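Local coordinates for protein Cow rumen GH26 endo-mannanase (Metagenome, PDB 6UEH) that probably hydrolyses internal beta-1,4-mannosidic links of mannans and galactomannans, as a rumen GH26 endo-mannanase with a calcium-binding accessory domain, at residues A[77-80]-A[85-88]. Sequence-based numbering, arbitrary orientation.
Sequences LQTI and IDYQ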
loop_
_atom_site.group_PDB
_atom_site.type_symbol
_atom_site.label_atom_id
_atom_site.label_comp_id
_atom_site.label_asym_id
_atom_site.label_seq_id
_atom_site.Cartn_x
_atom_site.Cartn_y
_atom_site.Cartn_z
ATOM N N LEU A 77 -21.204 -2.120 -11.457
ATOM C CA LEU A 77 -20.054 -1.242 -11.631
ATOM C C LEU A 77 -20.436 0.055 -12.344
ATOM O O LEU A 77 -21.164 0.040 -13.334
ATOM C CB LEU A 77 -18.949 -1.958 -12.415
ATOM C CG LEU A 77 -17.638 -1.185 -12.578
ATOM C CD1 LEU A 77 -16.914 -1.080 -11.244
ATOM C CD2 LEU A 77 -16.746 -1.826 -13.633
ATOM N N GLN A 78 -19.953 1.177 -11.822
ATOM C CA GLN A 78 -20.150 2.467 -12.466
ATOM C C GLN A 78 -18.806 3.169 -12.597
ATOM O O GLN A 78 -17.847 2.822 -11.905
ATOM C CB GLN A 78 -21.134 3.333 -11.678
ATOM C CG GLN A 78 -22.511 2.717 -11.514
ATOM C CD GLN A 78 -23.207 2.477 -12.836
ATOM O OE1 GLN A 78 -23.111 3.286 -13.758
ATOM N NE2 GLN A 78 -23.910 1.353 -12.937
ATOM N N THR A 79 -18.738 4.157 -13.480
ATOM C CA THR A 79 -17.482 4.847 -13.734
ATOM C C THR A 79 -17.643 6.360 -13.746
ATOM O O THR A 79 -18.372 6.911 -14.571
ATOM C CB THR A 79 -16.865 4.402 -15.073
ATOM O OG1 THR A 79 -16.516 3.014 -14.999
ATOM C CG2 THR A 79 -15.615 5.218 -15.385
ATOM N N ILE A 80 -16.964 7.027 -12.819
ATOM C CA ILE A 80 -16.870 8.478 -12.865
ATOM C C ILE A 80 -15.527 8.832 -13.490
ATOM O O ILE A 80 -14.532 8.134 -13.291
ATOM C CB ILE A 80 -17.029 9.130 -11.467
ATOM C CG1 ILE A 80 -17.125 10.656 -11.594
ATOM C CG2 ILE A 80 -15.902 8.705 -10.525
ATOM C CD1 ILE A 80 -17.505 11.360 -10.308
ATOM N N ILE A 85 -9.260 10.541 -17.170
ATOM C CA ILE A 85 -8.993 9.553 -16.126
ATOM C C ILE A 85 -10.280 8.945 -15.575
ATOM O O ILE A 85 -11.216 9.668 -15.239
ATOM C CB ILE A 85 -8.188 10.179 -14.970
ATOM C CG1 ILE A 85 -6.938 10.877 -15.516
ATOM C CG2 ILE A 85 -7.809 9.125 -13.938
ATOM C CD1 ILE A 85 -6.120 11.588 -14.458
ATOM N N ASP A 86 -10.320 7.616 -15.484
ATOM C CA ASP A 86 -11.503 6.908 -14.995
ATOM C C ASP A 86 -11.338 6.398 -13.565
ATOM O O ASP A 86 -10.259 5.948 -13.172
ATOM C CB ASP A 86 -11.839 5.718 -15.899
ATOM C CG ASP A 86 -12.254 6.133 -17.296
ATOM O OD1 ASP A 86 -12.532 7.330 -17.514
ATOM O OD2 ASP A 86 -12.311 5.248 -18.175
ATOM N N TYR A 87 -12.425 6.456 -12.800
ATOM C CA TYR A 87 -12.469 5.880 -11.462
ATOM C C TYR A 87 -13.698 4.985 -11.336
ATOM O O TYR A 87 -14.816 5.421 -11.614
ATOM C CB TYR A 87 -12.499 6.975 -10.399
ATOM C CG TYR A 87 -11.445 8.042 -10.585
ATOM C CD1 TYR A 87 -10.148 7.853 -10.124
ATOM C CD2 TYR A 87 -11.750 9.244 -11.215
ATOM C CE1 TYR A 87 -9.180 8.829 -10.290
ATOM C CE2 TYR A 87 -10.789 10.228 -11.384
ATOM C CZ TYR A 87 -9.505 10.015 -10.918
ATOM O OH TYR A 87 -8.544 10.986 -11.082
ATOM N N GLN A 88 -13.488 3.741 -10.914
ATOM C CA GLN A 88 -14.564 2.750 -10.878
ATOM C C GLN A 88 -15.177 2.575 -9.489
ATOM O O GLN A 88 -14.466 2.499 -8.485
ATOM C CB GLN A 88 -14.057 1.393 -11.381
ATOM C CG GLN A 88 -13.799 1.328 -12.880
ATOM C CD GLN A 88 -12.486 1.970 -13.283
ATOM O OE1 GLN A 88 -11.532 2.000 -12.505
ATOM N NE2 GLN A 88 -12.430 2.488 -14.506
#
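Ile80 and Tyr87 face each other as an antiparallel hydrogen-bonded pair. Tyr87 N donates a hydrogen bond to Ile80 O at 2.7 Å, and Ile80 N donates to Tyr87 O at 2.9 Å. One pair on, Thr79 and Gln88 form a non-hydrogen-bonded pair, where CA-H...O contacts help: Gln88 CA lies 3.4 Å from Gln78 O, and Thr79 CA approaches Tyr87 O.

Apolar contacts fall on both faces. Beta-branched Ile80 suits a strand, and its CG2 rests 3.8 Å from Tyr87 CB, while the flat tyrosine ring can stack with His105. On the other face, Thr79 sets CG2 anti to its own nitrogen, which carries the methyl to 3.8 Å from Asp86 CB; Leu77 CD1 meets Gln88 CB at 3.8 Å.

The polar ends find partners beyond the two segments. Threonine, also beta-branched, adds to its methyl a hydroxyl, and OG1 bonds to Ile119 O. The carboxylate of Asp86 suits both a hydroxyl and a cation: OD1 joins Ser81 OG in the same hairpin and Lys117 NZ, the latter as a salt bridge. A glycine in place of Thr79 would probably leave Ile119 O without this hydroxyl partner and open a gap beside Asp86 CB.

The two strands, 76-82 and 85-94, make a tight beta hairpin at one margin of a four-stranded antiparallel sheet, part of the beta-sandwich expected of a CBM6-like domain.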